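Local coordinates for B12-binding domain-containing protein (Kitasatospora setae, PDB 6WTE), which is a cobalamin- and [4Fe-4S]-binding radical S-adenosylmethionine methylase, TsrM, that carries out methyl transfer by a non-radical mechanism, at residues N70-Y75 against R412-T417; Q79-G84 against F471-Y476; G104-S109 against P237-T242; T110-L115 against E458-F463. All coordinates share one frame; numbering follows the deposited sequence.

Interaction 1: N70-Y75 against R412-T417; sequences NTDTVY and RLFPYT
Asp72 and Arg412 are brought tip to tip by their side-chain torsions: CG of Asp72 sits between its own backbone N and carbonyl carbon (chi1 59°), while the Arg412 chain bends at chi2 and again at chi3, which turns NE back toward the carboxylate. The guanidinium grips the acid side-on. Its NE reaches Asp72 OD2 at 2.9 Å and its NH2 reaches Asp72 OD1 at 3.0 Å, both nearly straight and both with the oxygens close to the guanidinium plane. The two planes nevertheless stand 50° apart, and each nitrogen approaches from above the carboxylate plane. Each oxygen has a second donor. Thr71 OG1 gives its proton to Asp72 OD1 at 2.8 Å on the anti side, and the backbone N of Val74 meets Asp72 OD2 from the face opposite Arg412 NE, closing an Asx turn. This buried carboxylate is therefore held by four donors, which probably keeps it ionised. Phe414 puts CE1 over one guanidinium face, offset toward the rim, and turns its ring edge to Asp72 OD1 and Thr71 OG1. One water joins Val74 O to Arg412 N, while Arg412 NH1 goes on to Val474 O. Thr71 N, Asn70 ND2 and Thr73 O all bond to cobalamin, so the Asx turn and its salt bridge fasten a cofactor-binding loop of the B12 domain to the end of a radical SAM core strand.

Interaction 2: Q79-G84 against F471-Y476; sequences QRPFVG and FRLVCY
Gln79 reaches across Leu473 to Cys475 with a chain that runs extended beyond CG. Its CB rests on the leucine, 4.1 Å from Leu473 CB, and its CG lies about equally far from Leu473 O and Cys475 SG. At the tip the amide divides: NE2 lies 3.4 Å from Cys475 SG, whereas OE1 stands near Leu473 O, two acceptors that share no hydrogen. A water donates to Gln79 OE1 at 2.8 Å and accepts from the backbone N of Leu473. The amide's stronger partners lie elsewhere, since OE1 also accepts from the backbone N of Asn439 and NE2 bonds to Ala76 O and Gln437 OE1. The contact sets the loop leading into helix 83-96 of the B12-binding domain against the chain that enters strand 475-476, an antiparallel neighbour of strand 404-412 in the radical SAM sheet. Pro81 meets Phe471 in a CH-pi contact. Its CG stands 3.6 Å from the ring centroid, 5° off the normal, and its CB lies nearer the CE1 side of the same face. Val83 comes to the ring in its plane instead, CG2 at 3.5 Å from Phe471 CE1, and Gly84 N approaches the neighbouring rim atom CZ. Leu473 sends CD2 under the Gln79 backbone, 3.8 Å from Gln79 CA, and CD1 toward Pro81 CB. Phe471 also meets the ring of Phe465 and touches Tyr118 of helix 112-119.

Interaction 3: G104-S109 against P237-T242; sequences GGIGFS and PDAKGT
Ile106 and Lys240 cross at about a right angle, the isoleucine tip pressing on the middle of the lysine chain. CG1 of Ile106 is anti to the backbone N (chi1 164°), and CD1 beyond it fits against both Lys240 CD at 3.4 Å, a tight carbon pair, and Ala239 CB at 3.5 Å. Lys240 bends at chi2, which lays CD against Ile106 with CG beside it, while NZ runs on, beyond the two segments, to bound cobalamin, its salt-bridge partner. The short helix 106-109, which follows strand 101-104 of the B12-binding domain, is thus packed against the end of helix 236-240 in the radical SAM core, a helix whose Pro237 touches the iron-sulfur cluster. Ser109 faces Ala239 directly, with its CB 3.4 Å from Ala239 O and 3.8 Å from Ala239 CB. Its hydroxyl is turned back into its own helix, where OG donates to Gly105 O at 2.7 Å. The backbone N of Ser109 reaches that carbonyl from the opposite face of its plane. Asp238 OD2 and Ser109 O, 3.8 Å apart and both acceptors, share Lys126 NZ, which forms a salt bridge with the first and a hydrogen bond with the second.

Interaction 4: T110-L115 against E458-F463; sequences TMPFAL and EYERQF
Glu460 drives its carboxylate into the first turn of the helix that begins at Pro112. Its CG is anti to the carbonyl carbon, and the chain then extends beyond CG (chi2 168°), putting CD 3.7 Å from Met111 CA. The two carboxylate oxygens have different tasks. OE1 accepts from the backbone N of Ala114 at 3.0 Å in a straight bond of 169°, met on the anti side and somewhat out of the carboxylate plane. A second bond, from Phe113 N to the same OE1, is bent and weak. OE2 lies 3.3 Å from Phe113 CD1, where ring and carboxylate planes are 65° apart, and is hydrogen-bonded to Tyr416 OH, its strongest polar partner. Pro112 crosses the glutamate at about a right angle and offers its CD to both oxygens. Nearer the backbone, Glu460 CB touches both Met111 CB at 3.9 Å and Ala114 CB at 3.8 Å; Met111 holds its CG between its own backbone N and carbonyl carbon. The Ala114 methyl also touches Arg461 CB, from which an arm extended from CG to NE leads the guanidinium away, over Glu458 CA. This contact thus packs helix 112-119 of the B12-binding domain on helix 456-461. A buried acid that accepts from amides at a helix N terminus, and is hydrogen-bonded to a tyrosine hydroxyl, is consistent with a carboxylate whose negative charge is eased by the helix dipole.

From the N terminus, the chain passes through the B12-binding domain, supplying residues 70-75, 79-84, 104-109 and 110-115 in turn, before the radical SAM portion returns their partners. The earliest partner to return is 237-242, so interaction 3 closes the shortest loop. Interaction 1 closes next, at 412-417, with interaction 3 lying wholly within its loop. Residues 458-463 then complete interaction 4, which crosses both 1 and 3. Finally 471-476 closes interaction 2, whose loop encloses interactions 3 and 4 and crosses interaction 1. Every pair touches except 2 and 3, about 7 Å apart at their nearest atoms. Together they tie loops and helices of the B12-binding domain to the ends of strands 404-412 and 475-476 and to helices 236-240 and 456-461.

Interaction 1: N70-Y75 against R412-T417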
# COMPACT_ATOMS: atom_id res chain seq x y z
N ASN A 70 2.75 -6.13 2.50
CA ASN A 70 3.61 -5.95 1.34
C ASN A 70 4.04 -7.31 0.81
O ASN A 70 4.47 -8.17 1.59
CB ASN A 70 4.85 -5.12 1.67
CG ASN A 70 4.53 -3.91 2.55
OD1 ASN A 70 3.55 -3.20 2.32
ND2 ASN A 70 5.36 -3.69 3.56
N THR A 71 3.92 -7.52 -0.50
CA THR A 71 4.48 -8.73 -1.10
C THR A 71 5.97 -8.58 -1.38
O THR A 71 6.71 -9.56 -1.29
CB THR A 71 3.76 -9.05 -2.41
OG1 THR A 71 3.84 -7.92 -3.29
CG2 THR A 71 2.30 -9.37 -2.14
N ASP A 72 6.39 -7.37 -1.74
CA ASP A 72 7.78 -7.05 -2.04
C ASP A 72 7.92 -5.54 -1.93
O ASP A 72 6.95 -4.84 -1.62
CB ASP A 72 8.21 -7.57 -3.43
CG ASP A 72 7.37 -7.00 -4.57
OD1 ASP A 72 6.18 -7.34 -4.67
OD2 ASP A 72 7.93 -6.21 -5.38
N THR A 73 9.12 -5.03 -2.19
CA THR A 73 9.32 -3.59 -2.10
C THR A 73 8.64 -2.83 -3.23
O THR A 73 8.44 -1.62 -3.10
CB THR A 73 10.81 -3.24 -2.09
OG1 THR A 73 11.38 -3.55 -3.37
CG2 THR A 73 11.54 -4.01 -1.00
N VAL A 74 8.31 -3.52 -4.33
CA VAL A 74 7.57 -2.97 -5.47
C VAL A 74 8.48 -2.04 -6.28
O VAL A 74 8.08 -1.49 -7.31
CB VAL A 74 6.26 -2.30 -4.99
CG1 VAL A 74 5.51 -1.56 -6.08
CG2 VAL A 74 5.34 -3.38 -4.41
N TYR A 75 9.75 -1.92 -5.88
CA TYR A 75 10.74 -1.24 -6.70
C TYR A 75 11.16 -2.17 -7.83
O TYR A 75 11.74 -3.23 -7.57
CB TYR A 75 11.96 -0.84 -5.88
CG TYR A 75 11.79 0.37 -4.99
CD1 TYR A 75 11.50 1.62 -5.54
CD2 TYR A 75 11.96 0.28 -3.62
CE1 TYR A 75 11.35 2.73 -4.73
CE2 TYR A 75 11.81 1.39 -2.81
CZ TYR A 75 11.51 2.61 -3.37
OH TYR A 75 11.37 3.72 -2.55
N ARG A 412 6.53 -3.05 -11.35
CA ARG A 412 6.26 -4.43 -10.97
C ARG A 412 4.84 -4.80 -11.38
O ARG A 412 3.88 -4.08 -11.06
CB ARG A 412 6.43 -4.62 -9.45
CG ARG A 412 7.84 -4.94 -9.01
CD ARG A 412 8.11 -6.44 -9.00
NE ARG A 412 7.28 -7.13 -8.02
CZ ARG A 412 6.40 -8.09 -8.30
NH1 ARG A 412 6.25 -8.51 -9.56
NH2 ARG A 412 5.70 -8.64 -7.33
N LEU A 413 4.70 -5.91 -12.11
CA LEU A 413 3.42 -6.35 -12.65
C LEU A 413 2.69 -7.27 -11.68
O LEU A 413 3.30 -8.15 -11.08
CB LEU A 413 3.62 -7.07 -13.98
CG LEU A 413 4.21 -6.20 -15.09
CD1 LEU A 413 4.45 -7.02 -16.33
CD2 LEU A 413 3.28 -5.04 -15.39
N PHE A 414 1.38 -7.08 -11.57
CA PHE A 414 0.52 -7.88 -10.70
C PHE A 414 -0.67 -8.39 -11.50
O PHE A 414 -1.04 -7.81 -12.52
CB PHE A 414 0.06 -7.05 -9.50
CG PHE A 414 1.15 -6.80 -8.50
CD1 PHE A 414 2.05 -5.75 -8.68
CD2 PHE A 414 1.30 -7.63 -7.40
CE1 PHE A 414 3.07 -5.53 -7.78
CE2 PHE A 414 2.32 -7.40 -6.49
CZ PHE A 414 3.20 -6.36 -6.68
N PRO A 415 -1.26 -9.52 -11.07
CA PRO A 415 -2.24 -10.20 -11.94
C PRO A 415 -3.50 -9.41 -12.21
O PRO A 415 -4.06 -9.52 -13.31
CB PRO A 415 -2.54 -11.50 -11.16
CG PRO A 415 -2.13 -11.21 -9.74
CD PRO A 415 -0.95 -10.31 -9.86
N TYR A 416 -3.97 -8.62 -11.25
CA TYR A 416 -5.24 -7.92 -11.45
C TYR A 416 -5.00 -6.44 -11.66
O TYR A 416 -5.61 -5.59 -10.99
CB TYR A 416 -6.18 -8.20 -10.28
CG TYR A 416 -6.33 -9.68 -10.08
CD1 TYR A 416 -6.99 -10.45 -11.03
CD2 TYR A 416 -5.77 -10.33 -8.99
CE1 TYR A 416 -7.12 -11.82 -10.89
CE2 TYR A 416 -5.89 -11.71 -8.83
CZ TYR A 416 -6.57 -12.44 -9.79
OH TYR A 416 -6.70 -13.80 -9.66
N THR A 417 -4.10 -6.13 -12.57
CA THR A 417 -3.92 -4.79 -13.08
C THR A 417 -4.10 -4.83 -14.59
O THR A 417 -3.79 -5.85 -15.22
CB THR A 417 -2.53 -4.22 -12.75
OG1 THR A 417 -1.52 -4.97 -13.44
CG2 THR A 417 -2.27 -4.28 -11.25
O HOH W 1 6.26 -1.02 -9.30

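Interaction 2: Q79-G84 against F471-Y476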
# COMPACT_ATOMS: atom_id res chain seq x y z
N GLN A 79 13.32 -5.89 -6.96
CA GLN A 79 12.71 -7.21 -6.94
C GLN A 79 13.11 -7.97 -5.67
O GLN A 79 13.65 -9.08 -5.71
CB GLN A 79 13.08 -7.98 -8.21
CG GLN A 79 12.47 -7.34 -9.44
CD GLN A 79 13.03 -7.88 -10.73
OE1 GLN A 79 13.36 -9.06 -10.82
NE2 GLN A 79 13.15 -7.02 -11.73
N ARG A 80 12.82 -7.33 -4.54
CA ARG A 80 13.09 -7.91 -3.23
C ARG A 80 11.79 -8.36 -2.60
O ARG A 80 10.99 -7.51 -2.16
CB ARG A 80 13.82 -6.93 -2.32
CG ARG A 80 13.95 -7.44 -0.89
CD ARG A 80 15.15 -6.86 -0.17
NE ARG A 80 15.25 -7.39 1.19
CZ ARG A 80 14.80 -6.76 2.27
NH1 ARG A 80 14.21 -5.57 2.15
NH2 ARG A 80 14.93 -7.31 3.47
N PRO A 81 11.51 -9.65 -2.54
CA PRO A 81 10.23 -10.12 -1.99
C PRO A 81 10.23 -10.15 -0.47
O PRO A 81 11.27 -10.27 0.18
CB PRO A 81 10.11 -11.54 -2.54
CG PRO A 81 11.52 -12.00 -2.63
CD PRO A 81 12.33 -10.78 -3.03
N PHE A 82 9.02 -10.02 0.09
CA PHE A 82 8.79 -10.26 1.51
C PHE A 82 8.05 -11.56 1.80
O PHE A 82 8.06 -12.01 2.94
CB PHE A 82 7.98 -9.11 2.13
CG PHE A 82 8.67 -7.77 2.09
CD1 PHE A 82 9.88 -7.58 2.74
CD2 PHE A 82 8.08 -6.70 1.44
CE1 PHE A 82 10.50 -6.35 2.72
CE2 PHE A 82 8.70 -5.46 1.42
CZ PHE A 82 9.91 -5.29 2.05
N VAL A 83 7.42 -12.18 0.79
CA VAL A 83 6.53 -13.31 1.08
C VAL A 83 7.31 -14.53 1.56
O VAL A 83 6.76 -15.37 2.28
CB VAL A 83 5.67 -13.65 -0.15
CG1 VAL A 83 4.79 -12.47 -0.54
CG2 VAL A 83 6.55 -14.09 -1.31
N GLY A 84 8.59 -14.66 1.19
CA GLY A 84 9.39 -15.74 1.73
C GLY A 84 9.61 -15.60 3.22
O GLY A 84 9.52 -16.57 3.98
N PHE A 471 11.80 -17.55 -6.91
CA PHE A 471 11.38 -16.16 -7.04
C PHE A 471 11.75 -15.61 -8.40
O PHE A 471 12.90 -15.72 -8.84
CB PHE A 471 12.01 -15.30 -5.94
CG PHE A 471 11.26 -15.33 -4.65
CD1 PHE A 471 9.90 -15.03 -4.61
CD2 PHE A 471 11.90 -15.68 -3.47
CE1 PHE A 471 9.21 -15.06 -3.41
CE2 PHE A 471 11.21 -15.71 -2.28
CZ PHE A 471 9.87 -15.41 -2.25
N ARG A 472 10.77 -15.02 -9.07
CA ARG A 472 10.94 -14.45 -10.41
C ARG A 472 9.89 -13.35 -10.51
O ARG A 472 8.83 -13.50 -11.12
CB ARG A 472 10.79 -15.52 -11.50
CG ARG A 472 11.42 -15.14 -12.82
CD ARG A 472 10.40 -14.54 -13.78
NE ARG A 472 9.53 -15.55 -14.38
CZ ARG A 472 8.29 -15.79 -13.99
NH1 ARG A 472 7.77 -15.10 -12.99
NH2 ARG A 472 7.56 -16.71 -14.59
N LEU A 473 10.19 -12.22 -9.87
CA LEU A 473 9.27 -11.09 -9.79
C LEU A 473 9.25 -10.37 -11.13
O LEU A 473 10.29 -9.88 -11.58
CB LEU A 473 9.67 -10.14 -8.67
CG LEU A 473 9.22 -10.49 -7.25
CD1 LEU A 473 9.78 -11.84 -6.79
CD2 LEU A 473 9.66 -9.39 -6.29
N VAL A 474 8.07 -10.30 -11.75
CA VAL A 474 7.93 -9.83 -13.13
C VAL A 474 7.73 -8.32 -13.15
O VAL A 474 7.02 -7.77 -12.29
CB VAL A 474 6.75 -10.56 -13.81
CG1 VAL A 474 6.51 -10.02 -15.18
CG2 VAL A 474 7.05 -12.06 -13.89
N CYS A 475 8.34 -7.66 -14.14
CA CYS A 475 8.28 -6.21 -14.30
C CYS A 475 8.05 -5.85 -15.75
O CYS A 475 8.28 -6.65 -16.66
CB CYS A 475 9.58 -5.53 -13.84
SG CYS A 475 9.97 -5.86 -12.11
N TYR A 476 7.62 -4.61 -15.96
CA TYR A 476 7.60 -3.97 -17.27
C TYR A 476 8.48 -2.74 -17.24
O TYR A 476 8.46 -1.98 -16.26
CB TYR A 476 6.18 -3.56 -17.70
CG TYR A 476 6.18 -2.89 -19.06
CD1 TYR A 476 6.10 -3.64 -20.23
CD2 TYR A 476 6.28 -1.51 -19.19
CE1 TYR A 476 6.11 -3.05 -21.47
CE2 TYR A 476 6.30 -0.90 -20.43
CZ TYR A 476 6.20 -1.68 -21.57
OH TYR A 476 6.22 -1.07 -22.80
O HOH W 2 13.02 -11.41 -9.42

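Interaction 3: G104-S109 against P237-T242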
# COMPACT_ATOMS: atom_id res chain seq x y z
N GLY A 104 -4.68 -12.21 5.21
CA GLY A 104 -5.32 -11.04 4.63
C GLY A 104 -4.27 -9.96 4.48
O GLY A 104 -3.11 -10.16 4.85
N GLY A 105 -4.68 -8.83 3.93
CA GLY A 105 -3.78 -7.71 3.70
C GLY A 105 -3.99 -7.10 2.33
O GLY A 105 -4.60 -7.69 1.44
N ILE A 106 -3.50 -5.87 2.17
CA ILE A 106 -3.57 -5.24 0.85
C ILE A 106 -2.64 -5.97 -0.12
O ILE A 106 -3.09 -6.46 -1.17
CB ILE A 106 -3.30 -3.73 0.94
CG1 ILE A 106 -2.97 -3.14 -0.43
CG2 ILE A 106 -2.21 -3.39 1.97
CD1 ILE A 106 -4.04 -3.35 -1.50
N GLY A 107 -1.36 -6.09 0.22
CA GLY A 107 -0.46 -6.90 -0.60
C GLY A 107 -0.96 -8.32 -0.78
O GLY A 107 -0.91 -8.89 -1.88
N PHE A 108 -1.47 -8.92 0.30
CA PHE A 108 -2.06 -10.25 0.21
C PHE A 108 -3.17 -10.31 -0.84
O PHE A 108 -3.24 -11.26 -1.64
CB PHE A 108 -2.59 -10.65 1.58
CG PHE A 108 -3.10 -12.06 1.67
CD1 PHE A 108 -2.23 -13.09 2.02
CD2 PHE A 108 -4.43 -12.36 1.43
CE1 PHE A 108 -2.69 -14.39 2.12
CE2 PHE A 108 -4.89 -13.68 1.53
CZ PHE A 108 -4.02 -14.68 1.87
N SER A 109 -4.03 -9.29 -0.87
CA SER A 109 -5.18 -9.26 -1.77
C SER A 109 -4.80 -9.07 -3.24
O SER A 109 -5.68 -9.21 -4.10
CB SER A 109 -6.14 -8.15 -1.34
OG SER A 109 -6.72 -8.45 -0.08
N PRO A 237 -7.85 -0.92 -7.15
CA PRO A 237 -9.26 -1.23 -7.46
C PRO A 237 -9.59 -2.70 -7.21
O PRO A 237 -10.63 -3.01 -6.62
CB PRO A 237 -9.39 -0.84 -8.93
CG PRO A 237 -8.41 0.28 -9.09
CD PRO A 237 -7.24 -0.10 -8.21
N ASP A 238 -8.71 -3.61 -7.60
CA ASP A 238 -8.99 -5.02 -7.36
C ASP A 238 -8.76 -5.39 -5.90
O ASP A 238 -9.59 -6.07 -5.29
CB ASP A 238 -8.13 -5.91 -8.25
CG ASP A 238 -8.22 -7.35 -7.83
OD1 ASP A 238 -9.31 -7.93 -8.01
OD2 ASP A 238 -7.24 -7.89 -7.28
N ALA A 239 -7.61 -5.00 -5.35
CA ALA A 239 -7.21 -5.50 -4.04
C ALA A 239 -7.96 -4.83 -2.89
O ALA A 239 -8.11 -5.44 -1.83
CB ALA A 239 -5.70 -5.34 -3.86
N LYS A 240 -8.41 -3.60 -3.07
CA LYS A 240 -9.23 -2.92 -2.07
C LYS A 240 -10.72 -2.99 -2.40
O LYS A 240 -11.53 -3.21 -1.50
CB LYS A 240 -8.82 -1.45 -1.94
CG LYS A 240 -7.33 -1.23 -1.74
CD LYS A 240 -6.85 -1.76 -0.39
CE LYS A 240 -7.41 -0.96 0.78
NZ LYS A 240 -6.60 -1.16 2.02
N GLY A 241 -11.09 -2.79 -3.65
CA GLY A 241 -12.49 -2.75 -4.03
C GLY A 241 -12.69 -1.63 -5.03
O GLY A 241 -12.01 -0.60 -4.98
N THR A 242 -13.63 -1.83 -5.95
CA THR A 242 -13.84 -0.93 -7.07
C THR A 242 -14.87 0.16 -6.80
O THR A 242 -15.15 0.95 -7.70
CB THR A 242 -14.30 -1.72 -8.30
OG1 THR A 242 -15.54 -2.38 -8.00
CG2 THR A 242 -13.27 -2.77 -8.68

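Interaction 4: T110-L115 against E458-F463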
# COMPACT_ATOMS: atom_id res chain seq x y z
N THR A 110 -3.54 -8.76 -3.55
CA THR A 110 -3.14 -8.72 -4.96
C THR A 110 -2.92 -10.12 -5.52
O THR A 110 -2.92 -10.29 -6.75
CB THR A 110 -1.87 -7.90 -5.15
OG1 THR A 110 -0.74 -8.63 -4.65
CG2 THR A 110 -1.97 -6.54 -4.42
N MET A 111 -2.74 -11.11 -4.67
CA MET A 111 -2.53 -12.48 -5.14
C MET A 111 -2.94 -13.44 -4.03
O MET A 111 -2.12 -14.25 -3.58
CB MET A 111 -1.06 -12.67 -5.53
CG MET A 111 -0.10 -12.06 -4.51
SD MET A 111 1.65 -12.27 -4.89
CE MET A 111 1.77 -14.05 -5.10
N PRO A 112 -4.20 -13.40 -3.58
CA PRO A 112 -4.54 -14.14 -2.35
C PRO A 112 -4.63 -15.63 -2.54
O PRO A 112 -4.33 -16.37 -1.60
CB PRO A 112 -5.90 -13.53 -1.96
CG PRO A 112 -6.50 -13.14 -3.28
CD PRO A 112 -5.35 -12.69 -4.14
N PHE A 113 -5.05 -16.12 -3.72
CA PHE A 113 -5.08 -17.57 -3.92
C PHE A 113 -3.67 -18.15 -3.96
O PHE A 113 -3.41 -19.19 -3.36
CB PHE A 113 -5.83 -17.91 -5.22
CG PHE A 113 -7.30 -17.62 -5.18
CD1 PHE A 113 -7.77 -16.33 -5.35
CD2 PHE A 113 -8.22 -18.64 -4.99
CE1 PHE A 113 -9.13 -16.06 -5.32
CE2 PHE A 113 -9.58 -18.38 -4.96
CZ PHE A 113 -10.03 -17.08 -5.13
N ALA A 114 -2.76 -17.49 -4.68
CA ALA A 114 -1.38 -17.94 -4.72
C ALA A 114 -0.77 -17.96 -3.32
O ALA A 114 -0.04 -18.88 -2.97
CB ALA A 114 -0.55 -17.04 -5.64
N LEU A 115 -1.08 -16.94 -2.51
CA LEU A 115 -0.45 -16.86 -1.20
C LEU A 115 -1.06 -17.86 -0.22
O LEU A 115 -0.34 -18.42 0.61
CB LEU A 115 -0.55 -15.43 -0.66
CG LEU A 115 0.40 -14.48 -1.39
CD1 LEU A 115 0.35 -13.08 -0.79
CD2 LEU A 115 1.82 -15.03 -1.36
N GLU A 458 -2.64 -20.34 -10.00
CA GLU A 458 -1.69 -20.39 -11.11
C GLU A 458 -1.57 -19.03 -11.79
O GLU A 458 -0.46 -18.58 -12.10
CB GLU A 458 -2.09 -21.45 -12.13
CG GLU A 458 -1.10 -21.50 -13.30
CD GLU A 458 -1.48 -22.50 -14.37
OE1 GLU A 458 -2.58 -23.09 -14.29
OE2 GLU A 458 -0.68 -22.69 -15.30
N TYR A 459 -2.70 -18.37 -12.03
CA TYR A 459 -2.66 -17.07 -12.70
C TYR A 459 -1.92 -16.04 -11.85
O TYR A 459 -1.21 -15.17 -12.38
CB TYR A 459 -4.08 -16.58 -13.01
CG TYR A 459 -4.08 -15.19 -13.60
CD1 TYR A 459 -3.53 -14.98 -14.86
CD2 TYR A 459 -4.59 -14.10 -12.91
CE1 TYR A 459 -3.50 -13.72 -15.42
CE2 TYR A 459 -4.56 -12.83 -13.47
CZ TYR A 459 -4.01 -12.65 -14.72
OH TYR A 459 -3.98 -11.40 -15.30
N GLU A 460 -2.07 -16.12 -10.53
CA GLU A 460 -1.47 -15.11 -9.66
C GLU A 460 0.01 -15.37 -9.43
O GLU A 460 0.81 -14.43 -9.42
CB GLU A 460 -2.23 -15.04 -8.34
CG GLU A 460 -3.68 -14.59 -8.49
CD GLU A 460 -4.49 -14.81 -7.24
OE1 GLU A 460 -3.92 -15.22 -6.21
OE2 GLU A 460 -5.72 -14.56 -7.27
N ARG A 461 0.39 -16.64 -9.25
CA ARG A 461 1.76 -16.92 -8.81
C ARG A 461 2.78 -16.63 -9.90
O ARG A 461 3.94 -16.34 -9.58
CB ARG A 461 1.87 -18.37 -8.33
CG ARG A 461 1.82 -19.41 -9.45
CD ARG A 461 1.52 -20.80 -8.90
NE ARG A 461 1.53 -21.79 -9.97
CZ ARG A 461 0.71 -22.84 -10.05
NH1 ARG A 461 -0.22 -23.05 -9.12
NH2 ARG A 461 0.82 -23.67 -11.07
N GLN A 462 2.38 -16.68 -11.18
CA GLN A 462 3.35 -16.52 -12.26
C GLN A 462 3.97 -15.13 -12.28
O GLN A 462 5.04 -14.95 -12.87
CB GLN A 462 2.68 -16.80 -13.61
CG GLN A 462 1.56 -15.83 -13.93
CD GLN A 462 0.87 -16.09 -15.26
OE1 GLN A 462 1.45 -16.68 -16.17
NE2 GLN A 462 -0.37 -15.64 -15.37
N PHE A 463 3.34 -14.15 -11.65
CA PHE A 463 3.93 -12.82 -11.62
C PHE A 463 5.02 -12.69 -10.57
O PHE A 463 5.73 -11.67 -10.55
CB PHE A 463 2.83 -11.79 -11.39
CG PHE A 463 1.91 -11.63 -12.56
CD1 PHE A 463 0.84 -12.50 -12.73
CD2 PHE A 463 2.11 -10.63 -13.50
CE1 PHE A 463 -0.00 -12.38 -13.81
CE2 PHE A 463 1.26 -10.49 -14.60
CZ PHE A 463 0.20 -11.36 -14.75